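Local coordinates for citryl-spermidine/3,4-dihydroxybenzoyl-citryl-spermidine:spermidine ligase (Bacillus anthracis, PDB 3TO3), which catalyses the ATP-dependent condensation of spermidine with citryl-spermidine intermediates in the biosynthesis of the siderophore petrobactin, at residues G39-A44 with F54-L59; V66-Y71 with E105-V110; S325-N330 with E462-Y467. All blocks are in the same frame, centred on the assembly; numbering follows the deposited sequence. Where two conformers were deposited one is given.

Interaction 1 (G39-A44 with F54-L59); sequences GIITPA and FLIQGL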
loop_
_atom_site.group_PDB
_atom_site.type_symbol
_atom_site.label_atom_id
_atom_site.label_comp_id
_atom_site.label_asym_id
_atom_site.label_seq_id
_atom_site.Cartn_x
_atom_site.Cartn_y
_atom_site.Cartn_z
ATOM N N GLY B 39 -8.651 -20.867 -20.363
ATOM C CA GLY B 39 -7.812 -20.882 -21.552
ATOM C C GLY B 39 -6.696 -19.857 -21.522
ATOM O O GLY B 39 -6.178 -19.507 -22.552
ATOM N N ILE B 40 -6.336 -19.345 -20.351
ATOM C CA ILE B 40 -5.229 -18.399 -20.278
ATOM C C ILE B 40 -3.933 -19.107 -20.693
ATOM O O ILE B 40 -3.057 -18.501 -21.304
ATOM C CB ILE B 40 -5.100 -17.798 -18.864
ATOM C CG1 ILE B 40 -6.333 -16.948 -18.560
ATOM C CG2 ILE B 40 -3.825 -16.954 -18.724
ATOM C CD1 ILE B 40 -6.546 -16.684 -17.105
ATOM N N ILE B 41 -3.820 -20.390 -20.346
ATOM C CA ILE B 41 -2.752 -21.245 -20.842
ATOM C C ILE B 41 -3.392 -22.467 -21.526
ATOM O O ILE B 41 -4.521 -22.887 -21.206
ATOM C CB ILE B 41 -1.834 -21.738 -19.698
ATOM C CG1 ILE B 41 -2.682 -22.480 -18.668
ATOM C CG2 ILE B 41 -1.129 -20.584 -19.028
ATOM C CD1 ILE B 41 -1.881 -23.130 -17.573
ATOM N N THR B 42 -2.663 -23.056 -22.456
ATOM C CA THR B 42 -3.205 -24.163 -23.237
ATOM C C THR B 42 -2.200 -25.309 -23.186
ATOM O O THR B 42 -1.452 -25.536 -24.117
ATOM C CB THR B 42 -3.507 -23.715 -24.692
ATOM O OG1 THR B 42 -2.373 -23.014 -25.213
ATOM C CG2 THR B 42 -4.720 -22.733 -24.734
ATOM N N PRO B 43 -2.180 -26.039 -22.075
ATOM C CA PRO B 43 -1.181 -27.101 -21.926
ATOM C C PRO B 43 -1.417 -28.212 -22.935
ATOM O O PRO B 43 -2.488 -28.249 -23.518
ATOM C CB PRO B 43 -1.419 -27.598 -20.498
ATOM C CG PRO B 43 -2.852 -27.237 -20.213
ATOM C CD PRO B 43 -3.074 -25.935 -20.908
ATOM N N ALA B 44 -0.426 -29.074 -23.154
ATOM C CA ALA B 44 -0.656 -30.329 -23.846
ATOM C C ALA B 44 -1.542 -31.185 -22.951
ATOM O O ALA B 44 -1.410 -31.123 -21.733
ATOM C CB ALA B 44 0.678 -31.054 -24.165
ATOM N N PHE B 54 -1.681 -33.055 -17.715
ATOM C CA PHE B 54 -1.505 -31.729 -18.287
ATOM C C PHE B 54 -0.017 -31.397 -18.243
ATOM O O PHE B 54 0.613 -31.538 -17.199
ATOM C CB PHE B 54 -2.272 -30.662 -17.494
ATOM C CG PHE B 54 -3.765 -30.812 -17.520
ATOM C CD1 PHE B 54 -4.534 -30.135 -18.475
ATOM C CD2 PHE B 54 -4.419 -31.579 -16.565
ATOM C CE1 PHE B 54 -5.941 -30.247 -18.510
ATOM C CE2 PHE B 54 -5.829 -31.683 -16.583
ATOM C CZ PHE B 54 -6.586 -31.021 -17.569
ATOM N N LEU B 55 0.534 -30.965 -19.375
ATOM C CA LEU B 55 1.925 -30.536 -19.453
ATOM C C LEU B 55 1.968 -29.068 -19.798
ATOM O O LEU B 55 1.666 -28.698 -20.920
ATOM C CB LEU B 55 2.674 -31.340 -20.518
ATOM C CG LEU B 55 2.547 -32.866 -20.351
ATOM C CD1 LEU B 55 3.039 -33.703 -21.555
ATOM C CD2 LEU B 55 3.276 -33.315 -19.099
ATOM N N ILE B 56 2.359 -28.232 -18.837
ATOM C CA ILE B 56 2.393 -26.788 -19.030
ATOM C C ILE B 56 3.806 -26.301 -19.293
ATOM O O ILE B 56 4.723 -26.572 -18.517
ATOM C CB ILE B 56 1.826 -26.036 -17.798
ATOM C CG1 ILE B 56 0.417 -26.487 -17.471
ATOM C CG2 ILE B 56 1.845 -24.523 -17.998
ATOM C CD1 ILE B 56 0.037 -26.204 -16.008
ATOM N N GLN B 57 3.967 -25.553 -20.375
ATOM C CA GLN B 57 5.273 -25.014 -20.781
ATOM C C GLN B 57 5.698 -23.788 -19.972
ATOM O O GLN B 57 4.878 -22.939 -19.640
ATOM C CB GLN B 57 5.211 -24.607 -22.253
ATOM C CG GLN B 57 5.043 -25.749 -23.226
ATOM C CD GLN B 57 6.223 -26.708 -23.195
ATOM O OE1 GLN B 57 7.380 -26.287 -23.053
ATOM N NE2 GLN B 57 5.934 -28.010 -23.315
ATOM N N GLY B 58 6.988 -23.668 -19.700
ATOM C CA GLY B 58 7.534 -22.426 -19.158
ATOM C C GLY B 58 8.990 -22.238 -19.579
ATOM O O GLY B 58 9.546 -23.059 -20.319
ATOM N N LEU B 59 9.602 -21.146 -19.125
ATOM C CA LEU B 59 11.022 -20.877 -19.352
ATOM C C LEU B 59 11.601 -20.331 -18.064
ATOM O O LEU B 59 10.970 -19.495 -17.419
ATOM C CB LEU B 59 11.214 -19.819 -20.442
ATOM C CG LEU B 59 10.962 -20.176 -21.901
ATOM C CD1 LEU B 59 11.126 -18.913 -22.787
ATOM C CD2 LEU B 59 11.901 -21.289 -22.367
#

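Interaction 2 (V66-Y71 with E105-V110); sequences VTYECY and EEVFRV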
loop_
_atom_site.group_PDB
_atom_site.type_symbol
_atom_site.label_atom_id
_atom_site.label_comp_id
_atom_site.label_asym_id
_atom_site.label_seq_id
_atom_site.Cartn_x
_atom_site.Cartn_y
_atom_site.Cartn_z
ATOM N N VAL B 66 11.176 -25.356 -19.296
ATOM C CA VAL B 66 10.794 -26.082 -18.108
ATOM C C VAL B 66 9.371 -26.548 -18.369
ATOM O O VAL B 66 8.678 -25.974 -19.201
ATOM C CB VAL B 66 10.858 -25.158 -16.882
ATOM C CG1 VAL B 66 9.646 -24.249 -16.841
ATOM C CG2 VAL B 66 10.942 -25.958 -15.625
ATOM N N THR B 67 8.933 -27.589 -17.673
ATOM C CA THR B 67 7.576 -28.105 -17.823
ATOM C C THR B 67 6.950 -28.334 -16.451
ATOM O O THR B 67 7.596 -28.882 -15.560
ATOM C CB THR B 67 7.563 -29.409 -18.661
ATOM O OG1 THR B 67 7.578 -29.073 -20.047
ATOM C CG2 THR B 67 6.316 -30.222 -18.405
ATOM N N TYR B 68 5.694 -27.911 -16.287
ATOM C CA TYR B 68 4.901 -28.260 -15.106
ATOM C C TYR B 68 3.880 -29.341 -15.423
ATOM O O TYR B 68 3.169 -29.245 -16.414
ATOM C CB TYR B 68 4.211 -27.032 -14.538
ATOM C CG TYR B 68 5.185 -26.027 -13.997
ATOM C CD1 TYR B 68 5.605 -26.102 -12.690
ATOM C CD2 TYR B 68 5.717 -25.024 -14.805
ATOM C CE1 TYR B 68 6.495 -25.215 -12.183
ATOM C CE2 TYR B 68 6.631 -24.111 -14.300
ATOM C CZ TYR B 68 6.996 -24.215 -12.970
ATOM O OH TYR B 68 7.882 -23.354 -12.386
ATOM N N GLU B 69 3.810 -30.364 -14.574
ATOM C CA GLU B 69 2.989 -31.539 -14.844
ATOM C C GLU B 69 1.991 -31.766 -13.741
ATOM O O GLU B 69 2.317 -31.632 -12.571
ATOM C CB GLU B 69 3.842 -32.802 -14.915
ATOM C CG GLU B 69 4.615 -32.984 -16.193
ATOM C CD GLU B 69 5.370 -34.319 -16.248
ATOM O OE1 GLU B 69 5.224 -35.154 -15.313
ATOM O OE2 GLU B 69 6.114 -34.525 -17.234
ATOM N N CYS B 70 0.780 -32.133 -14.119
ATOM C CA CYS B 70 -0.188 -32.593 -13.147
ATOM C C CYS B 70 -1.292 -33.393 -13.807
ATOM O O CYS B 70 -1.513 -33.267 -15.007
ATOM C CB CYS B 70 -0.772 -31.414 -12.375
ATOM S SG CYS B 70 -1.490 -30.172 -13.387
ATOM N N TYR B 71 -1.974 -34.210 -13.005
ATOM C CA TYR B 71 -3.104 -34.993 -13.452
ATOM C C TYR B 71 -4.416 -34.314 -13.026
ATOM O O TYR B 71 -4.514 -33.749 -11.940
ATOM C CB TYR B 71 -3.033 -36.406 -12.867
ATOM C CG TYR B 71 -2.063 -37.339 -13.586
ATOM C CD1 TYR B 71 -0.775 -37.563 -13.096
ATOM C CD2 TYR B 71 -2.438 -38.001 -14.746
ATOM C CE1 TYR B 71 0.117 -38.424 -13.753
ATOM C CE2 TYR B 71 -1.561 -38.869 -15.409
ATOM C CZ TYR B 71 -0.281 -39.068 -14.912
ATOM O OH TYR B 71 0.589 -39.948 -15.559
ATOM N N GLU B 105 5.954 -16.788 -12.969
ATOM C CA GLU B 105 6.980 -16.151 -13.795
ATOM C C GLU B 105 7.397 -17.033 -14.974
ATOM O O GLU B 105 7.549 -16.542 -16.088
ATOM C CB GLU B 105 8.202 -15.739 -12.965
ATOM C CG GLU B 105 8.006 -14.433 -12.224
ATOM C CD GLU B 105 8.920 -14.282 -11.024
ATOM O OE1 GLU B 105 9.762 -15.185 -10.775
ATOM O OE2 GLU B 105 8.776 -13.251 -10.320
ATOM N N GLU B 106 7.583 -18.328 -14.725
ATOM C CA GLU B 106 8.068 -19.230 -15.771
ATOM C C GLU B 106 6.996 -19.477 -16.839
ATOM O O GLU B 106 7.258 -19.442 -18.028
ATOM C CB GLU B 106 8.615 -20.530 -15.155
ATOM C CG GLU B 106 9.745 -20.235 -14.168
ATOM C CD GLU B 106 10.536 -21.454 -13.691
ATOM O OE1 GLU B 106 9.945 -22.538 -13.547
ATOM O OE2 GLU B 106 11.765 -21.311 -13.446
ATOM N N VAL B 107 5.772 -19.694 -16.400
ATOM C CA VAL B 107 4.660 -19.877 -17.308
ATOM C C VAL B 107 4.360 -18.638 -18.164
ATOM O O VAL B 107 3.986 -18.748 -19.323
ATOM C CB VAL B 107 3.430 -20.333 -16.480
ATOM C CG1 VAL B 107 2.130 -20.069 -17.204
ATOM C CG2 VAL B 107 3.602 -21.786 -16.158
ATOM N N PHE B 108 4.541 -17.451 -17.602
ATOM C CA PHE B 108 4.292 -16.225 -18.358
ATOM C C PHE B 108 5.500 -15.644 -19.133
ATOM O O PHE B 108 5.430 -14.536 -19.688
ATOM C CB PHE B 108 3.501 -15.201 -17.531
ATOM C CG PHE B 108 2.096 -15.678 -17.186
ATOM C CD1 PHE B 108 1.183 -15.979 -18.191
ATOM C CD2 PHE B 108 1.698 -15.848 -15.876
ATOM C CE1 PHE B 108 -0.100 -16.436 -17.891
ATOM C CE2 PHE B 108 0.398 -16.305 -15.565
ATOM C CZ PHE B 108 -0.495 -16.599 -16.576
ATOM N N ARG B 109 6.616 -16.373 -19.146
ATOM C CA ARG B 109 7.673 -16.050 -20.095
ATOM C C ARG B 109 7.270 -16.590 -21.478
ATOM O O ARG B 109 7.683 -16.087 -22.513
ATOM C CB ARG B 109 9.016 -16.636 -19.670
ATOM C CG ARG B 109 9.632 -15.972 -18.477
ATOM C CD ARG B 109 11.169 -16.138 -18.446
ATOM N NE ARG B 109 11.708 -15.425 -17.289
ATOM C CZ ARG B 109 11.652 -15.871 -16.036
ATOM N NH1 ARG B 109 11.112 -17.056 -15.762
ATOM N NH2 ARG B 109 12.152 -15.134 -15.052
ATOM N N VAL B 110 6.492 -17.659 -21.474
ATOM C CA VAL B 110 5.968 -18.244 -22.689
ATOM C C VAL B 110 4.710 -17.531 -23.163
ATOM O O VAL B 110 4.545 -17.273 -24.343
ATOM C CB VAL B 110 5.684 -19.738 -22.465
ATOM C CG1 VAL B 110 4.968 -20.330 -23.648
ATOM C CG2 VAL B 110 6.990 -20.486 -22.170
#

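Interaction 3 (S325-N330 with E462-Y467); sequences SNWLSN and EGLEFY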
loop_
_atom_site.group_PDB
_atom_site.type_symbol
_atom_site.label_atom_id
_atom_site.label_comp_id
_atom_site.label_asym_id
_atom_site.label_seq_id
_atom_site.Cartn_x
_atom_site.Cartn_y
_atom_site.Cartn_z
ATOM N N SER B 325 -34.375 -2.067 -1.930
ATOM C CA SER B 325 -34.949 -3.072 -1.034
ATOM C C SER B 325 -36.472 -2.914 -0.923
ATOM O O SER B 325 -37.186 -3.908 -0.899
ATOM C CB SER B 325 -34.259 -3.093 0.335
ATOM O OG SER B 325 -32.960 -3.626 0.225
ATOM N N ASN B 326 -36.961 -1.674 -0.882
ATOM C CA ASN B 326 -38.403 -1.423 -0.859
ATOM C C ASN B 326 -39.059 -1.973 -2.125
ATOM O O ASN B 326 -40.088 -2.649 -2.068
ATOM C CB ASN B 326 -38.695 0.073 -0.681
ATOM C CG ASN B 326 -40.182 0.419 -0.826
ATOM O OD1 ASN B 326 -40.560 1.238 -1.669
ATOM N ND2 ASN B 326 -41.028 -0.201 0.004
ATOM N N TRP B 327 -38.440 -1.693 -3.267
ATOM C CA TRP B 327 -38.884 -2.236 -4.544
ATOM C C TRP B 327 -38.954 -3.778 -4.575
ATOM O O TRP B 327 -39.960 -4.347 -5.015
ATOM C CB TRP B 327 -37.927 -1.782 -5.628
ATOM C CG TRP B 327 -38.255 -2.276 -6.995
ATOM C CD1 TRP B 327 -39.482 -2.259 -7.594
ATOM C CD2 TRP B 327 -37.337 -2.779 -7.977
ATOM N NE1 TRP B 327 -39.390 -2.746 -8.875
ATOM C CE2 TRP B 327 -38.085 -3.069 -9.136
ATOM C CE3 TRP B 327 -35.962 -3.017 -7.989
ATOM C CZ2 TRP B 327 -37.502 -3.583 -10.290
ATOM C CZ3 TRP B 327 -35.392 -3.529 -9.133
ATOM C CH2 TRP B 327 -36.161 -3.801 -10.268
ATOM N N LEU B 328 -37.888 -4.457 -4.143
ATOM C CA LEU B 328 -37.908 -5.931 -4.135
ATOM C C LEU B 328 -38.927 -6.433 -3.147
ATOM O O LEU B 328 -39.629 -7.404 -3.403
ATOM C CB LEU B 328 -36.554 -6.533 -3.774
ATOM C CG LEU B 328 -35.510 -6.380 -4.856
ATOM C CD1 LEU B 328 -34.163 -6.828 -4.298
ATOM C CD2 LEU B 328 -35.939 -7.172 -6.094
ATOM N N SER B 329 -39.015 -5.770 -2.009
ATOM C CA SER B 329 -39.993 -6.189 -1.015
ATOM C C SER B 329 -41.418 -6.204 -1.594
ATOM O O SER B 329 -42.212 -7.117 -1.293
ATOM C CB SER B 329 -39.928 -5.290 0.215
ATOM O OG SER B 329 -40.926 -5.652 1.159
ATOM N N ASN B 330 -41.740 -5.200 -2.414
ATOM C CA ASN B 330 -43.083 -5.091 -2.968
ATOM C C ASN B 330 -43.335 -6.152 -4.008
ATOM O O ASN B 330 -44.457 -6.663 -4.130
ATOM C CB ASN B 330 -43.359 -3.701 -3.556
ATOM C CG ASN B 330 -43.548 -2.642 -2.476
ATOM O OD1 ASN B 330 -43.962 -2.948 -1.349
ATOM N ND2 ASN B 330 -43.233 -1.393 -2.811
ATOM N N GLU B 462 -25.377 -3.632 -4.725
ATOM C CA GLU B 462 -24.395 -3.735 -5.816
ATOM C C GLU B 462 -24.730 -4.665 -6.992
ATOM O O GLU B 462 -24.543 -4.289 -8.149
ATOM C CB GLU B 462 -23.017 -4.092 -5.257
ATOM C CG GLU B 462 -23.029 -5.296 -4.307
ATOM C CD GLU B 462 -21.710 -5.471 -3.561
ATOM O OE1 GLU B 462 -20.777 -4.661 -3.794
ATOM O OE2 GLU B 462 -21.613 -6.423 -2.745
ATOM N N GLY B 463 -25.218 -5.868 -6.683
ATOM C CA GLY B 463 -25.271 -6.959 -7.647
ATOM C C GLY B 463 -26.397 -7.083 -8.675
ATOM O O GLY B 463 -26.182 -7.492 -9.823
ATOM N N LEU B 464 -27.595 -6.715 -8.254
ATOM C CA LEU B 464 -28.813 -6.916 -9.013
ATOM C C LEU B 464 -28.815 -6.407 -10.474
ATOM O O LEU B 464 -28.382 -5.292 -10.784
ATOM C CB LEU B 464 -29.937 -6.279 -8.214
ATOM C CG LEU B 464 -31.339 -6.183 -8.749
ATOM C CD1 LEU B 464 -32.274 -6.091 -7.554
ATOM C CD2 LEU B 464 -31.468 -4.974 -9.648
ATOM N N GLU B 465 -29.295 -7.263 -11.366
ATOM C CA GLU B 465 -29.601 -6.882 -12.729
ATOM C C GLU B 465 -31.093 -7.110 -13.010
ATOM O O GLU B 465 -31.730 -7.959 -12.388
ATOM C CB GLU B 465 -28.737 -7.678 -13.708
ATOM C CG GLU B 465 -27.261 -7.346 -13.584
ATOM C CD GLU B 465 -26.378 -7.998 -14.654
ATOM O OE1 GLU B 465 -26.877 -8.775 -15.491
ATOM O OE2 GLU B 465 -25.164 -7.721 -14.654
ATOM N N PHE B 466 -31.649 -6.363 -13.953
ATOM C CA PHE B 466 -33.017 -6.604 -14.389
ATOM C C PHE B 466 -33.217 -6.299 -15.872
ATOM O O PHE B 466 -32.466 -5.526 -16.466
ATOM C CB PHE B 466 -34.029 -5.833 -13.528
ATOM C CG PHE B 466 -34.024 -4.357 -13.750
ATOM C CD1 PHE B 466 -34.717 -3.803 -14.821
ATOM C CD2 PHE B 466 -33.352 -3.514 -12.875
ATOM C CE1 PHE B 466 -34.731 -2.434 -15.018
ATOM C CE2 PHE B 466 -33.348 -2.139 -13.070
ATOM C CZ PHE B 466 -34.045 -1.599 -14.142
ATOM N N TYR B 467 -34.212 -6.950 -16.464
ATOM C CA TYR B 467 -34.514 -6.775 -17.863
ATOM C C TYR B 467 -35.890 -6.133 -17.936
ATOM O O TYR B 467 -36.897 -6.773 -17.655
ATOM C CB TYR B 467 -34.482 -8.119 -18.604
ATOM C CG TYR B 467 -34.700 -7.971 -20.102
ATOM C CD1 TYR B 467 -33.886 -7.140 -20.861
ATOM C CD2 TYR B 467 -35.738 -8.647 -20.754
ATOM C CE1 TYR B 467 -34.094 -6.986 -22.217
ATOM C CE2 TYR B 467 -35.953 -8.500 -22.128
ATOM C CZ TYR B 467 -35.126 -7.674 -22.851
ATOM O OH TYR B 467 -35.333 -7.509 -24.215
#

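Interaction 1 (G39-A44 with F54-L59)
Ala44 and Leu55 sit opposite each other as an antiparallel hydrogen-bonded pair, and their two backbone bonds tie the end of the loop 39-44 to strand 52-59. The bond from Leu55 N to Ala44 O measures 3.1 Å and is nearly straight, with 169° at the hydrogen. Its partner, from Ala44 N to Leu55 O, is just as long but more bent, at 140°. Both side chains lie on the same face of the sheet, where Ala44 CB comes 4.2 Å from Leu55 CB. The carbonyl of Ala44 also accepts a CA-H...O contact from Phe54.

Pro43, one residue earlier, is wedged against the strand between two side chains. Its CB lies 3.3 Å from Leu55 O and 3.7 Å from Ile56 CG1, while its CG meets the edge of the Phe54 ring at CD1, 3.8 Å away. The pyrrolidine and the phenyl group run side by side and point the same way. Farther back in the loop, Ile41 carries CG1 between its backbone N and carbonyl carbon (chi1 58°), which lets CD1 reach 3.9 Å from Ile56 CD1; these two side chains cross at about a right angle.

The loop leaves helix 18-37 through a Schellman motif at Gly39, whose phi is positive, and runs into strand 44-47, which with strand 52-59 forms a beta hairpin. Ile41 and Phe54 also rest on Ile36 of that helix, Ile41 and Ile56 reach Val107 of helix 100-110, and strand 65-74 pairs with the other edge of strand 52-59.

Interaction 2 (V66-Y71 with E105-V110)
Tyr68 reaches from strand 65-74 to helix 100-110 and ends on the carboxylate of Glu106. From CB, which points toward the helix, CG is set anti to the carbonyl carbon, and the ring extends across the gap between strand and helix. CD2 is the first ring atom to touch the helix, 4.1 Å from Val107 CG2; the methyl comes in obliquely. One position farther along, CE2 lies 4.2 Å from Glu106 CB and 3.7 Å from Glu106 OE1. CZ is closer still to that oxygen, which stays near the ring plane at its edge. At the tip, the hydroxyl OH donates to Glu106 OE1 over 2.5 Å, a short bond.

This is a helix packed across an antiparallel sheet: the strand segment and the helix segment approach to 9.6 Å between axes, with 116° between their N-to-C directions. Tyr68 and Val66, two residues apart on one face of strand 65-74, both point toward the helix. Val66 CG1 lies 3.7 Å from Glu106 OE1, so an apolar methyl flanks the same oxygen that takes the phenol.

Glu106 meets Tyr68 with its chain extended beyond CG. The phenol approaches OE1 on the anti side, 33° out of the carboxylate plane, and ring and carboxylate planes are 56° apart. Arg89 of strand 88-90 forms a salt bridge to OE1 through NE, and Gln102 NE2, one helical turn back, bonds to OE2. Both oxygens of this buried acid are therefore engaged, and the nearby guanidinium would tend to favour its ionised form. Phe103 packs edge-to-face with the Tyr68 ring.

Interaction 3 (S325-N330 with E462-Y467)
Trp327 and Phe466 are brought together by unlike first torsions. In Trp327 CG stands anti to the backbone N (chi1 180°), sending the indole out from the helix, whereas Phe466 has CG between its backbone N and carbonyl carbon (chi1 71°). The result is a T-shaped pair. The edge of the tryptophan's six-membered ring is directed at the face of the phenyl ring, with centroids 5.5 Å apart and planes at 76°. CH2 leads the indole into this contact, 3.8 Å from Phe466 CD2 and 4.1 Å from Phe466 CG. Along the same outer rim, Trp327 CZ3 lies 4.2 Å from Leu464 CD2, which sits at the indole edge, near its plane.

Leu464 thus flanks the indole edge, and its other methyl turns to Leu328. These two leucines meet tip to tip: Leu464 CD1 is 3.8 Å from Leu328 CD1 and also touches Leu328 CD2.

The four side chains form a buried apolar layer between helix 315-333, which falls in the IucA/IucC family region, and strand 465-467 with the residue just before it, in the FhuF-like region. That strand is the middle one of a small mixed sheet, between 434-435 and 497-498. Leu328 also packs on Leu346 of strand 345-355, while Pro478 touches Trp327 and Phe480 touches Phe466.

The second segment also contributes to the nucleotide site: Glu462, two residues before Leu464, binds ATP. Its side chain is poorly ordered, and the carboxylate makes long, weak ion pairs with Lys299 and Arg285, also of the ATP pocket. The side chain of Leu464 itself is about 12 Å from the bound ATP and from the magnesium ion.

From the N terminus, interaction 1 closes first, over only nine intervening residues, as the chain leaves helix 18-37 and turns through the hairpin of strands 44-47 and 52-59. Interaction 2 then opens on the next strand and closes 33 residues later, when helix 100-110 returns to pack on the same antiparallel sheet. The two follow in series without nesting, yet they touch through neighbouring strands: Phe54 probably bonds to Cys70 and Ile56 to Tyr68. Interaction 3, last and longest in span, ties the IucA/IucC region to the FhuF-like segment carrying ATP-binding Glu462. Its centre lies about 42 Å from that of interaction 1 and about 45 Å from that of interaction 2, on the opposite side of the chain's centre.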